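Local coordinates for protein putative acetamidase/formamidase (Yersinia enterocolitica subsp. palearctica serotype O:3, PDB 5UBU) that probably hydrolyses carbon-nitrogen bonds in linear amides, and carries bound sodium ions, at residues I11-V17 with V245-W251. Numbering follows the deposited sequence.
Sequences IMVKRGV and VDLIKNW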
ATOM      1  N   ILE B  11      -4.694   5.142  34.317  1.00 55.72           N
ATOM      2  CA  ILE B  11      -6.117   4.935  34.070  1.00 55.76           C
ATOM      3  C   ILE B  11      -6.574   3.656  34.773  1.00 55.88           C
ATOM      4  O   ILE B  11      -7.685   3.591  35.295  1.00 56.40           O
ATOM      5  CB  ILE B  11      -6.429   4.919  32.555  1.00 54.00           C
ATOM      6  CG1 ILE B  11      -6.017   6.270  31.936  1.00 54.83           C
ATOM      7  CG2 ILE B  11      -7.904   4.655  32.307  1.00 54.66           C
ATOM      8  CD1 ILE B  11      -6.173   6.366  30.434  1.00 54.44           C
HETATM    9  N   MSE B  12      -5.696   2.662  34.811  1.00 56.24           N
HETATM   10  CA  MSE B  12      -6.007   1.393  35.468  1.00 57.54           C
HETATM   11  C   MSE B  12      -6.274   1.552  36.941  1.00 58.30           C
HETATM   12  O   MSE B  12      -7.203   0.957  37.472  1.00 59.70           O
HETATM   13  CB  MSE B  12      -4.820   0.448  35.301  1.00 57.80           C
HETATM   14  CG  MSE B  12      -5.046  -0.913  35.944  1.00 59.24           C
HETATM   15 SE   MSE B  12      -3.305  -1.823  35.952  1.00 61.86          SE
HETATM   16  CE  MSE B  12      -3.849  -3.622  36.517  1.00 60.69           C
ATOM     17  N   VAL B  13      -5.446   2.334  37.620  1.00 58.30           N
ATOM     18  CA  VAL B  13      -5.613   2.534  39.052  1.00 59.56           C
ATOM     19  C   VAL B  13      -6.787   3.463  39.350  1.00 61.20           C
ATOM     20  O   VAL B  13      -7.543   3.214  40.289  1.00 62.87           O
ATOM     21  CB  VAL B  13      -4.302   3.028  39.698  1.00 60.39           C
ATOM     22  CG1 VAL B  13      -4.498   3.390  41.171  1.00 62.36           C
ATOM     23  CG2 VAL B  13      -3.224   1.957  39.548  1.00 58.85           C
ATOM     24  N   LYS B  14      -6.955   4.513  38.548  1.00 61.35           N
ATOM     25  CA  LYS B  14      -8.054   5.461  38.770  1.00 63.37           C
ATOM     26  C   LYS B  14      -9.441   4.958  38.401  1.00 62.44           C
ATOM     27  O   LYS B  14     -10.421   5.419  38.978  1.00 64.52           O
ATOM     28  CB  LYS B  14      -7.800   6.812  38.082  1.00 65.26           C
ATOM     29  CG  LYS B  14      -6.786   7.677  38.821  1.00 68.15           C
ATOM     30  CD  LYS B  14      -6.840   9.139  38.395  1.00 71.71           C
ATOM     31  CE  LYS B  14      -6.324  10.014  39.534  1.00 75.18           C
ATOM     32  NZ  LYS B  14      -6.296  11.474  39.235  1.00 77.83           N
ATOM     33  N   ARG B  15      -9.525   4.028  37.453  1.00 59.60           N
ATOM     34  CA  ARG B  15     -10.828   3.514  37.015  1.00 59.51           C
ATOM     35  C   ARG B  15     -11.018   2.011  37.160  1.00 57.93           C
ATOM     36  O   ARG B  15     -12.134   1.521  36.997  1.00 58.21           O
ATOM     37  CB  ARG B  15     -11.075   3.918  35.567  1.00 59.48           C
ATOM     38  CG  ARG B  15     -11.080   5.423  35.333  1.00 61.10           C
ATOM     39  CD  ARG B  15     -11.356   5.733  33.876  1.00 61.46           C
ATOM     40  NE  ARG B  15     -12.700   5.316  33.476  1.00 62.98           N
ATOM     41  CZ  ARG B  15     -13.181   5.395  32.237  1.00 63.44           C
ATOM     42  NH1 ARG B  15     -14.427   4.992  31.984  1.00 64.34           N
ATOM     43  NH2 ARG B  15     -12.420   5.869  31.247  1.00 63.12           N
ATOM     44  N   GLY B  16      -9.948   1.279  37.460  1.00 57.03           N
ATOM     45  CA  GLY B  16     -10.042  -0.173  37.635  1.00 56.76           C
ATOM     46  C   GLY B  16     -10.842  -0.518  38.877  1.00 58.77           C
ATOM     47  O   GLY B  16     -10.609   0.046  39.959  1.00 59.21           O
ATOM     48  N   VAL B  17     -11.792  -1.437  38.723  1.00 59.29           N
ATOM     49  CA  VAL B  17     -12.653  -1.852  39.839  1.00 62.01           C
ATOM     50  C   VAL B  17     -11.898  -2.629  40.922  1.00 62.19           C
ATOM     51  O   VAL B  17     -12.305  -2.620  42.087  1.00 63.38           O
ATOM     52  CB  VAL B  17     -13.883  -2.677  39.367  1.00 62.93           C
ATOM     53  CG1 VAL B  17     -14.752  -1.846  38.436  1.00 64.23           C
ATOM     54  CG2 VAL B  17     -13.481  -3.989  38.700  1.00 60.95           C
ATOM     55  N   VAL B 245      -3.986  -8.008  36.119  1.00 47.69           N
ATOM     56  CA  VAL B 245      -5.107  -7.759  35.220  1.00 47.17           C
ATOM     57  C   VAL B 245      -6.241  -7.095  35.983  1.00 47.89           C
ATOM     58  O   VAL B 245      -6.646  -7.594  37.035  1.00 48.89           O
ATOM     59  CB  VAL B 245      -5.603  -9.089  34.618  1.00 46.88           C
ATOM     60  CG1 VAL B 245      -6.755  -8.856  33.641  1.00 46.72           C
ATOM     61  CG2 VAL B 245      -4.446  -9.820  33.940  1.00 46.28           C
ATOM     62  N   ASP B 246      -6.750  -5.976  35.469  1.00 47.72           N
ATOM     63  CA  ASP B 246      -7.843  -5.278  36.132  1.00 48.70           C
ATOM     64  C   ASP B 246      -8.906  -4.991  35.060  1.00 48.62           C
ATOM     65  O   ASP B 246      -8.700  -5.294  33.875  1.00 47.33           O
ATOM     66  CB  ASP B 246      -7.336  -4.027  36.858  1.00 49.09           C
ATOM     67  CG  ASP B 246      -8.247  -3.601  38.049  1.00 50.26           C
ATOM     68  OD1 ASP B 246      -9.479  -3.834  38.015  1.00 50.54           O
ATOM     69  OD2 ASP B 246      -7.713  -3.014  39.030  1.00 50.79           O
ATOM     70  N   LEU B 247     -10.049  -4.449  35.483  1.00 49.70           N
ATOM     71  CA  LEU B 247     -11.167  -4.195  34.590  1.00 50.19           C
ATOM     72  C   LEU B 247     -11.708  -2.783  34.723  1.00 51.52           C
ATOM     73  O   LEU B 247     -11.984  -2.325  35.830  1.00 52.53           O
ATOM     74  CB  LEU B 247     -12.282  -5.177  34.940  1.00 50.59           C
ATOM     75  CG  LEU B 247     -13.578  -5.165  34.129  1.00 50.85           C
ATOM     76  CD1 LEU B 247     -13.307  -5.589  32.699  1.00 49.98           C
ATOM     77  CD2 LEU B 247     -14.587  -6.091  34.769  1.00 51.72           C
ATOM     78  N   ILE B 248     -11.855  -2.103  33.584  1.00 50.51           N
ATOM     79  CA  ILE B 248     -12.406  -0.748  33.520  1.00 51.58           C
ATOM     80  C   ILE B 248     -13.771  -0.903  32.865  1.00 52.08           C
ATOM     81  O   ILE B 248     -13.888  -1.411  31.757  1.00 50.35           O
ATOM     82  CB  ILE B 248     -11.515   0.223  32.718  1.00 50.14           C
ATOM     83  CG1 ILE B 248     -10.159   0.403  33.415  1.00 50.70           C
ATOM     84  CG2 ILE B 248     -12.208   1.576  32.584  1.00 50.75           C
ATOM     85  CD1 ILE B 248      -9.105   1.063  32.552  1.00 49.25           C
ATOM     86  N   LYS B 249     -14.803  -0.457  33.563  1.00 55.73           N
ATOM     87  CA  LYS B 249     -16.166  -0.596  33.082  1.00 56.84           C
ATOM     88  C   LYS B 249     -16.603   0.486  32.119  1.00 56.90           C
ATOM     89  O   LYS B 249     -16.279   1.657  32.294  1.00 57.19           O
ATOM     90  CB  LYS B 249     -17.136  -0.589  34.268  1.00 59.49           C
ATOM     91  CG  LYS B 249     -16.886  -1.661  35.327  1.00 61.28           C
ATOM     92  CD  LYS B 249     -17.056  -3.098  34.843  1.00 60.72           C
ATOM     93  CE  LYS B 249     -18.495  -3.420  34.451  1.00 61.59           C
ATOM     94  NZ  LYS B 249     -18.660  -4.842  34.066  1.00 61.47           N
ATOM     95  N   ASN B 250     -17.329   0.062  31.088  1.00 57.12           N
ATOM     96  CA  ASN B 250     -17.939   0.945  30.104  1.00 57.73           C
ATOM     97  C   ASN B 250     -17.021   2.056  29.554  1.00 56.96           C
ATOM     98  O   ASN B 250     -17.275   3.240  29.743  1.00 57.39           O
ATOM     99  CB  ASN B 250     -19.207   1.534  30.759  1.00 60.99           C
ATOM    100  CG  ASN B 250     -20.139   2.203  29.774  1.00 61.67           C
ATOM    101  OD1 ASN B 250     -20.191   1.847  28.593  1.00 60.83           O
ATOM    102  ND2 ASN B 250     -20.917   3.154  30.271  1.00 64.01           N
ATOM    103  N   TRP B 251     -15.947   1.640  28.886  1.00 56.47           N
ATOM    104  CA  TRP B 251     -14.976   2.553  28.255  1.00 56.47           C
ATOM    105  C   TRP B 251     -14.844   2.039  26.826  1.00 56.10           C
ATOM    106  O   TRP B 251     -14.161   1.056  26.568  1.00 54.16           O
ATOM    107  CB  TRP B 251     -13.655   2.578  29.041  1.00 55.96           C
ATOM    108  CG  TRP B 251     -12.612   3.514  28.510  1.00 54.61           C
ATOM    109  CD1 TRP B 251     -12.820   4.747  27.975  1.00 54.82           C
ATOM    110  CD2 TRP B 251     -11.191   3.361  28.611  1.00 54.10           C
ATOM    111  NE1 TRP B 251     -11.622   5.338  27.653  1.00 53.66           N
ATOM    112  CE2 TRP B 251     -10.604   4.510  28.041  1.00 53.12           C
ATOM    113  CE3 TRP B 251     -10.354   2.352  29.112  1.00 54.65           C
ATOM    114  CZ2 TRP B 251      -9.213   4.678  27.947  1.00 52.18           C
ATOM    115  CZ3 TRP B 251      -8.966   2.518  29.008  1.00 53.25           C
ATOM    116  CH2 TRP B 251      -8.417   3.675  28.437  1.00 52.03           C
TER
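Helices pack on sheets by fitting side chains of one element into hollows of the other, as helix 11-15 does over the end of strand 239-248; its axis passes 8.1 Å from that of residues 245-248, at 62°. The bump is I248, filling a hollow formed by I11, the M12 backbone and R15: its CD1 rises to 3.8 Å from I11 CG2 and 4.3 Å from M12 CA, while its CG2 lies 3.9 Å from R15 NE, over a face of the guanidinium. R15 then reaches on to W251, a cation-pi contact; I11 CG2 touches the same indole, 4.0 Å from CH2. At the other end M12 lays its CE 3.5 Å from D246 CB. At G16, the first residue to leave the helix, a CB would run into D246 OD2, 2.7 Å off, and M12 O; its CA makes a CA-H...O contact of 3.4 Å to L247 O, which also accepts a 3.0 Å hydrogen bond from V17 N. Strands 101-111 and 203-208 extend the floor, meeting M12 through A103, Y105 and I204, and W287 of helix 273-291 packs against both I11 and W251.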